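Local coordinates for protein cyclic UMP-AMP synthase (PDB 6E0K) that joins UTP and ATP into the second messenger 3',3'-cUAMP in a magnesium-dependent reaction, signalling phage infection in a bacterial CBASS defence system, at residues A[79-85]-A[139-145]; A[91-96]-A[131-135]; A[174-178]-A[219-224]. All coordinates share one frame. Residue numbers count along the deposited sequence, not the author numbering.

Following the chain from the N terminus, the first segment met is 79-85, the C-terminal part of helix 77-82 and the turn after it, which enters interaction 1; next comes helix 92-107, whose first turn (91-96) enters interaction 2. Strand 127-138 returns to that first turn and closes interaction 2 through 131-135; the loop following the strand, 139-145, then meets 79-85. Interaction 2 is thus enclosed within the loop of interaction 1, and both belong to the nucleotidyltransferase domain, one in its buried core, the other at its surface. Interaction 3 opens only later, joining helix 168-181 to the end of helix 212-220 in the helical part, about 16 Å from either of the others between nearest atoms.

Interaction 1 of 3, residues A[79-85]-A[139-145]; sequences QKRRFGF and YPPNRKS
Residues 79-85 carry the C-terminal part of helix 77-82 and the turn after it. Gly84, the first residue to leave helical phi/psi, makes a Schellman motif: Phe85 N bonds to Lys80 O (3.0 Å) and Gly84 N to Arg81 O (3.0 Å). Gly84 adopts phi/psi 74/25, a positive phi that glycine takes without strain. Facing this helix end, 139-145 is an irregular, mostly extended loop that follows strand 127-138. The CA atoms of Gln79 and Arg143 lie 6.9 Å apart, those of Phe83 and Ser145 8.5 Å.

Gln79, chi1 m and chi2 t, sends its amide across: NE2 donates to Asn142 O (3.0 Å) and weakly to Pro140 O (3.2 Å), while its OE1 is held by Thr76 N. An amide suits this place because it can donate and accept at once. Phe83 (chi1 m) points toward the loop; its CE2 touches Tyr139 CE2 at 3.6 Å, the rings oblique with centroids 5.3 Å apart, and its edge meets the loop backbone, CE1 lying 3.3 Å from Lys144 O. Phe85 CZ sits at van der Waals distance, 3.7 Å, from Tyr139 OH, whose hydrogen bond goes to Arg137. Farther out, Arg82 (m, m, t) and Arg143 (chi1 to chi3 t) stack their guanidiniums flat, centres 4.0 Å apart, planes at 20°, with their NH1 atoms at 3.5 Å.

The contact joins a helix end to a surface loop of the nucleotidyltransferase domain, away from the nucleotide and metal sites. Chemically, aromatic packing and the Gln79 amide hydrogen bonds hold it, while the stacked like charges are tempered by the salt bridge of Arg82 to Glu78.

Interaction 2 of 3, residues A[91-96]-A[131-135]; sequences TWNDFY and VVCIQ
The first turn of helix 92-107 lies across strand 131-135, axes 8.6 Å apart at closest and their N-to-C directions at 138°. The CA atoms of Trp92 and Ile134 are 6.6 Å apart, those of Tyr96 and Val132 6.2 Å. Thr91 is the N-cap of a capping box: Asp94 N donates to Thr91 OG1 (2.9 Å) and Thr91 N to Asp94 OD2 (3.1 Å).

Val132 (chi1 t) is the strand's main bump, projecting toward the helix into a hollow between Phe95 and Tyr96: its CG1 lies 3.6 Å from Phe95 CE2, its CB 3.9 Å from Tyr96 CD2. Ile134 (m, t) fills a second hollow with a slim methyl, CD1 sitting 3.5 Å from Trp92 CA and 3.7 Å from Trp92 CB. In return Phe95 (chi1 t) points toward the strand, CE2 reaching 3.2 Å from Cys133 O. Trp92 (chi1 t, chi2 90°) turns its indole edge to the strand, and NE1 donates to Val132 O (3.0 Å).

This is helix-on-sheet packing in the nucleotidyltransferase core, with Tyr96 and Val132 also touching Leu119 of the UTP site. Chemically the contact is mostly apolar, except where Trp92 NE1 gives buried Val132's carbonyl a donor.

Interaction 3 of 3, residues A[174-178]-A[219-224]; sequences NGAAK and LYNVPD
A buried lysine pins the end of one helix to the side of another in the helical part of the enzyme, beyond the nucleotidyltransferase sheet. Residues 174-178 are a regular stretch of helix 168-181, with Lys178 N bonded to Asn174 O (3.0 Å). Residues 219-224 start in helix 212-220 and leave it, the chain bending away through Asn221, running extended from Val222 (phi/psi -81/136) through Pro223, and entering 3-10 geometry at Asp224. The CA atoms of Gly175 and Tyr220 are 7.3 Å apart, as are those of Lys178 and Asp224.

Lys178 points toward the other segment with chi1 to chi3 all t and chi4 p. Its NZ donates to Val222 O (2.7 Å), to Asp224 OD1 (2.7 Å), the latter also a salt bridge, and weakly to Tyr220 O (3.2 Å). A long, flexible cation suits this cluster of oxygens: its extended chain carries one ammonium group to all three acceptors, and Asp224 balances the charge. The aliphatic part packs on Tyr220 (chi1 t), Lys178 CD lying 3.7 Å from Tyr220 CD1; Tyr186 of helix 186-202 adds a cation-pi contact to Lys178.

At the other end of the ring, Tyr220 OH is 3.5 Å from Asn174 CB and shares a water (2.6 Å away) with Asn174 O (3.0 Å). Gly175 N is 4.4 Å from Tyr220 CE1, and Asn174 ND2 bonds Gln253 O.

The motif is a buried lysine tying helix 168-181 to the turn after helix 212-220 by a salt bridge and main-chain hydrogen bonds, in the helical part carrying ATP-binding Lys194 and Ser212.

Interaction 1 of 3, residues A[79-85]-A[139-145]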
# COMPACT_ATOMS: atom_id res chain seq x y z
N GLN A 79 10.30 30.63 1.35
CA GLN A 79 8.94 30.25 0.99
C GLN A 79 8.06 30.21 2.22
O GLN A 79 6.90 30.65 2.17
CB GLN A 79 8.91 28.89 0.28
CG GLN A 79 9.60 28.85 -1.07
CD GLN A 79 9.60 27.42 -1.63
OE1 GLN A 79 10.10 26.50 -0.99
NE2 GLN A 79 9.02 27.24 -2.83
N LYS A 80 8.59 29.69 3.33
CA LYS A 80 7.82 29.69 4.58
C LYS A 80 7.46 31.10 5.00
O LYS A 80 6.32 31.35 5.44
CB LYS A 80 8.62 28.99 5.68
CG LYS A 80 8.80 27.50 5.46
CD LYS A 80 9.58 26.87 6.61
CE LYS A 80 10.08 25.49 6.25
NZ LYS A 80 10.95 24.97 7.35
N ARG A 81 8.40 32.04 4.86
CA ARG A 81 8.13 33.44 5.19
C ARG A 81 7.03 34.01 4.31
O ARG A 81 6.10 34.66 4.81
CB ARG A 81 9.42 34.27 5.07
CG ARG A 81 10.26 34.30 6.35
CD ARG A 81 11.31 35.42 6.29
NE ARG A 81 12.17 35.27 5.12
CZ ARG A 81 13.29 34.56 5.11
NH1 ARG A 81 13.68 33.94 6.21
NH2 ARG A 81 14.01 34.49 4.00
N ARG A 82 7.09 33.77 3.00
CA ARG A 82 6.07 34.32 2.11
C ARG A 82 4.68 33.80 2.44
O ARG A 82 3.68 34.49 2.21
CB ARG A 82 6.42 34.00 0.66
CG ARG A 82 7.70 34.68 0.16
CD ARG A 82 7.53 36.20 0.07
NE ARG A 82 8.71 36.82 -0.54
CZ ARG A 82 8.82 38.12 -0.83
NH1 ARG A 82 7.81 38.95 -0.57
NH2 ARG A 82 9.93 38.58 -1.39
N PHE A 83 4.59 32.59 2.99
CA PHE A 83 3.31 31.99 3.36
C PHE A 83 2.88 32.32 4.78
O PHE A 83 1.78 31.93 5.19
CB PHE A 83 3.38 30.46 3.20
CG PHE A 83 3.37 29.97 1.79
CD1 PHE A 83 2.61 30.60 0.82
CD2 PHE A 83 4.09 28.84 1.45
CE1 PHE A 83 2.59 30.12 -0.49
CE2 PHE A 83 4.09 28.35 0.14
CZ PHE A 83 3.33 28.98 -0.82
N GLY A 84 3.72 33.01 5.56
CA GLY A 84 3.34 33.32 6.93
C GLY A 84 3.41 32.14 7.89
O GLY A 84 2.75 32.15 8.92
N PHE A 85 4.25 31.15 7.59
CA PHE A 85 4.36 29.96 8.42
C PHE A 85 5.34 30.17 9.56
O PHE A 85 6.34 30.89 9.45
CB PHE A 85 4.81 28.75 7.58
CG PHE A 85 3.81 28.30 6.54
CD1 PHE A 85 2.49 28.68 6.61
CD2 PHE A 85 4.21 27.47 5.49
CE1 PHE A 85 1.56 28.24 5.65
CE2 PHE A 85 3.30 27.03 4.53
CZ PHE A 85 1.98 27.43 4.61
N TYR A 139 5.62 21.05 -1.91
CA TYR A 139 5.34 22.28 -2.62
C TYR A 139 6.22 22.40 -3.85
O TYR A 139 7.35 21.89 -3.87
CB TYR A 139 5.60 23.50 -1.73
CG TYR A 139 4.53 23.81 -0.71
CD1 TYR A 139 4.55 23.24 0.56
CD2 TYR A 139 3.53 24.74 -1.00
CE1 TYR A 139 3.58 23.56 1.50
CE2 TYR A 139 2.55 25.05 -0.07
CZ TYR A 139 2.59 24.47 1.18
OH TYR A 139 1.63 24.79 2.11
N PRO A 140 5.73 23.10 -4.86
CA PRO A 140 6.53 23.37 -6.05
C PRO A 140 7.56 24.46 -5.80
O PRO A 140 7.45 25.22 -4.82
CB PRO A 140 5.48 23.84 -7.07
CG PRO A 140 4.43 24.46 -6.23
CD PRO A 140 4.36 23.61 -5.00
N PRO A 141 8.56 24.58 -6.67
CA PRO A 141 9.59 25.61 -6.51
C PRO A 141 9.05 27.03 -6.68
O PRO A 141 8.00 27.26 -7.28
CB PRO A 141 10.59 25.28 -7.62
CG PRO A 141 10.40 23.82 -7.89
CD PRO A 141 8.95 23.51 -7.62
N ASN A 142 9.84 27.98 -6.18
CA ASN A 142 9.61 29.41 -6.36
C ASN A 142 8.35 29.88 -5.65
O ASN A 142 7.88 29.23 -4.71
CB ASN A 142 9.56 29.75 -7.85
CG ASN A 142 10.85 29.41 -8.56
OD1 ASN A 142 11.92 29.90 -8.19
ND2 ASN A 142 10.77 28.55 -9.57
N ARG A 143 7.79 31.01 -6.09
CA ARG A 143 6.68 31.67 -5.40
C ARG A 143 5.36 31.25 -6.06
O ARG A 143 5.04 31.70 -7.16
CB ARG A 143 6.87 33.19 -5.44
CG ARG A 143 6.10 33.98 -4.39
CD ARG A 143 6.65 35.41 -4.31
NE ARG A 143 5.69 36.33 -3.70
CZ ARG A 143 5.91 37.63 -3.53
NH1 ARG A 143 7.06 38.18 -3.92
NH2 ARG A 143 4.98 38.39 -2.98
N LYS A 144 4.61 30.39 -5.38
CA LYS A 144 3.34 29.86 -5.86
C LYS A 144 2.27 30.04 -4.78
O LYS A 144 2.53 30.61 -3.71
CB LYS A 144 3.47 28.38 -6.25
CG LYS A 144 4.41 28.12 -7.42
CD LYS A 144 3.82 28.64 -8.72
CE LYS A 144 4.69 28.30 -9.91
NZ LYS A 144 4.11 28.84 -11.18
N SER A 145 1.06 29.56 -5.06
CA SER A 145 -0.06 29.72 -4.15
C SER A 145 0.07 28.79 -2.94
O SER A 145 0.63 27.70 -3.04
CB SER A 145 -1.38 29.44 -4.87
OG SER A 145 -1.37 29.99 -6.17

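Interaction 2 of 3, residues A[91-96]-A[131-135]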
# COMPACT_ATOMS: atom_id res chain seq x y z
N THR A 91 6.51 18.29 18.12
CA THR A 91 7.30 17.55 17.14
C THR A 91 6.67 16.20 16.83
O THR A 91 5.78 15.72 17.53
CB THR A 91 8.71 17.31 17.66
OG1 THR A 91 8.64 16.47 18.82
CG2 THR A 91 9.39 18.63 18.04
N TRP A 92 7.19 15.56 15.77
CA TRP A 92 6.78 14.18 15.51
C TRP A 92 7.09 13.30 16.71
O TRP A 92 6.28 12.43 17.08
CB TRP A 92 7.48 13.66 14.24
CG TRP A 92 7.22 12.22 13.97
CD1 TRP A 92 6.20 11.70 13.22
CD2 TRP A 92 7.97 11.11 14.46
NE1 TRP A 92 6.28 10.33 13.21
CE2 TRP A 92 7.35 9.94 13.97
CE3 TRP A 92 9.10 10.99 15.27
CZ2 TRP A 92 7.83 8.67 14.26
CZ3 TRP A 92 9.57 9.72 15.56
CH2 TRP A 92 8.94 8.58 15.05
N ASN A 93 8.24 13.52 17.34
CA ASN A 93 8.61 12.77 18.53
C ASN A 93 7.59 12.95 19.66
O ASN A 93 7.18 11.98 20.30
CB ASN A 93 10.02 13.22 18.95
CG ASN A 93 10.55 12.47 20.14
OD1 ASN A 93 10.53 11.24 20.18
ND2 ASN A 93 11.04 13.21 21.12
N ASP A 94 7.17 14.20 19.91
CA ASP A 94 6.13 14.47 20.90
C ASP A 94 4.84 13.75 20.55
O ASP A 94 4.18 13.16 21.41
CB ASP A 94 5.84 15.98 20.99
CG ASP A 94 6.96 16.79 21.59
OD1 ASP A 94 7.68 16.32 22.51
OD2 ASP A 94 7.09 17.94 21.14
N PHE A 95 4.43 13.87 19.29
CA PHE A 95 3.18 13.28 18.83
C PHE A 95 3.21 11.77 19.00
O PHE A 95 2.26 11.17 19.51
CB PHE A 95 2.95 13.66 17.37
CG PHE A 95 1.75 13.01 16.76
CD1 PHE A 95 0.51 13.17 17.34
CD2 PHE A 95 1.87 12.29 15.59
CE1 PHE A 95 -0.61 12.59 16.76
CE2 PHE A 95 0.77 11.72 14.99
CZ PHE A 95 -0.47 11.88 15.60
N TYR A 96 4.31 11.13 18.58
CA TYR A 96 4.48 9.70 18.75
C TYR A 96 4.28 9.29 20.21
O TYR A 96 3.55 8.33 20.50
CB TYR A 96 5.88 9.31 18.25
CG TYR A 96 6.14 7.85 18.20
CD1 TYR A 96 6.46 7.14 19.36
CD2 TYR A 96 6.10 7.16 17.01
CE1 TYR A 96 6.69 5.77 19.33
CE2 TYR A 96 6.34 5.81 16.97
CZ TYR A 96 6.63 5.11 18.15
OH TYR A 96 6.87 3.74 18.10
N VAL A 131 1.07 3.24 11.73
CA VAL A 131 2.06 4.22 11.29
C VAL A 131 1.69 5.57 11.89
O VAL A 131 0.62 6.12 11.60
CB VAL A 131 2.14 4.30 9.76
CG1 VAL A 131 3.07 5.44 9.36
CG2 VAL A 131 2.64 2.99 9.18
N VAL A 132 2.55 6.09 12.76
CA VAL A 132 2.36 7.39 13.39
C VAL A 132 3.08 8.41 12.53
O VAL A 132 4.29 8.30 12.32
CB VAL A 132 2.89 7.39 14.82
CG1 VAL A 132 2.77 8.77 15.42
CG2 VAL A 132 2.14 6.37 15.67
N CYS A 133 2.35 9.40 12.02
CA CYS A 133 2.95 10.29 11.03
C CYS A 133 2.36 11.69 11.14
O CYS A 133 1.35 11.91 11.80
CB CYS A 133 2.75 9.75 9.62
SG CYS A 133 1.03 9.48 9.14
N ILE A 134 3.03 12.65 10.49
CA ILE A 134 2.54 14.02 10.40
C ILE A 134 2.32 14.34 8.93
O ILE A 134 3.02 13.83 8.05
CB ILE A 134 3.54 15.01 11.05
CG1 ILE A 134 3.62 14.76 12.56
CG2 ILE A 134 3.12 16.44 10.78
CD1 ILE A 134 4.54 15.73 13.25
N GLN A 135 1.31 15.15 8.66
CA GLN A 135 1.04 15.59 7.29
C GLN A 135 2.32 16.15 6.67
O GLN A 135 3.07 16.87 7.32
CB GLN A 135 -0.05 16.66 7.32
CG GLN A 135 -0.47 17.17 5.96
CD GLN A 135 -1.45 18.33 6.08
OE1 GLN A 135 -1.18 19.44 5.63
NE2 GLN A 135 -2.59 18.07 6.73

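Interaction 3 of 3, residues A[174-178]-A[219-224]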
# COMPACT_ATOMS: atom_id res chain seq x y z
N ASN A 174 -6.22 7.06 -6.51
CA ASN A 174 -5.93 6.70 -7.89
C ASN A 174 -6.35 5.27 -8.20
O ASN A 174 -6.81 4.98 -9.32
CB ASN A 174 -4.45 6.91 -8.18
CG ASN A 174 -4.07 8.37 -8.16
OD1 ASN A 174 -4.91 9.25 -8.40
ND2 ASN A 174 -2.82 8.65 -7.87
N GLY A 175 -6.19 4.36 -7.24
CA GLY A 175 -6.67 3.00 -7.44
C GLY A 175 -8.19 2.94 -7.56
O GLY A 175 -8.73 2.17 -8.36
N ALA A 176 -8.89 3.75 -6.77
CA ALA A 176 -10.34 3.80 -6.89
C ALA A 176 -10.76 4.36 -8.24
O ALA A 176 -11.69 3.84 -8.88
CB ALA A 176 -10.93 4.64 -5.75
N ALA A 177 -10.06 5.39 -8.72
CA ALA A 177 -10.38 5.96 -10.03
C ALA A 177 -10.17 4.94 -11.14
O ALA A 177 -11.00 4.83 -12.05
CB ALA A 177 -9.54 7.20 -10.28
N LYS A 178 -9.06 4.21 -11.10
CA LYS A 178 -8.83 3.18 -12.10
C LYS A 178 -9.89 2.10 -12.02
O LYS A 178 -10.34 1.58 -13.04
CB LYS A 178 -7.42 2.59 -11.94
CG LYS A 178 -7.03 1.66 -13.07
CD LYS A 178 -5.60 1.17 -12.88
CE LYS A 178 -5.13 0.35 -14.08
NZ LYS A 178 -4.86 1.26 -15.26
N LEU A 219 0.49 -3.29 -11.79
CA LEU A 219 -0.77 -3.38 -12.52
C LEU A 219 -1.40 -2.02 -12.76
O LEU A 219 -2.12 -1.83 -13.75
CB LEU A 219 -1.73 -4.29 -11.73
CG LEU A 219 -1.23 -5.74 -11.67
CD1 LEU A 219 -2.05 -6.56 -10.66
CD2 LEU A 219 -1.25 -6.42 -13.04
N TYR A 220 -1.14 -1.05 -11.87
CA TYR A 220 -1.68 0.29 -12.07
C TYR A 220 -1.22 0.88 -13.40
O TYR A 220 -1.94 1.68 -14.02
CB TYR A 220 -1.27 1.19 -10.91
CG TYR A 220 -1.84 2.58 -11.05
CD1 TYR A 220 -3.16 2.84 -10.72
CD2 TYR A 220 -1.05 3.62 -11.52
CE1 TYR A 220 -3.69 4.10 -10.86
CE2 TYR A 220 -1.58 4.89 -11.66
CZ TYR A 220 -2.89 5.11 -11.33
OH TYR A 220 -3.42 6.38 -11.47
N ASN A 221 -0.03 0.50 -13.86
CA ASN A 221 0.53 1.05 -15.08
C ASN A 221 -0.04 0.44 -16.35
O ASN A 221 0.26 0.94 -17.45
CB ASN A 221 2.04 0.89 -15.06
CG ASN A 221 2.71 1.93 -14.20
OD1 ASN A 221 3.02 3.01 -14.68
ND2 ASN A 221 2.88 1.64 -12.91
N VAL A 222 -0.85 -0.61 -16.23
CA VAL A 222 -1.38 -1.31 -17.40
C VAL A 222 -2.58 -0.53 -17.93
O VAL A 222 -3.43 -0.10 -17.13
CB VAL A 222 -1.78 -2.73 -17.01
CG1 VAL A 222 -2.39 -3.47 -18.20
CG2 VAL A 222 -0.58 -3.49 -16.46
N PRO A 223 -2.71 -0.34 -19.25
CA PRO A 223 -3.85 0.41 -19.79
C PRO A 223 -5.18 -0.19 -19.35
O PRO A 223 -5.32 -1.40 -19.19
CB PRO A 223 -3.67 0.29 -21.31
CG PRO A 223 -2.19 0.09 -21.50
CD PRO A 223 -1.77 -0.76 -20.32
N ASP A 224 -6.17 0.69 -19.15
CA ASP A 224 -7.48 0.25 -18.67
C ASP A 224 -8.12 -0.77 -19.60
O ASP A 224 -8.89 -1.63 -19.15
CB ASP A 224 -8.42 1.46 -18.49
CG ASP A 224 -8.01 2.36 -17.35
OD1 ASP A 224 -7.16 1.94 -16.53
OD2 ASP A 224 -8.53 3.49 -17.27
O HOH W 1 -6.01 6.53 -11.70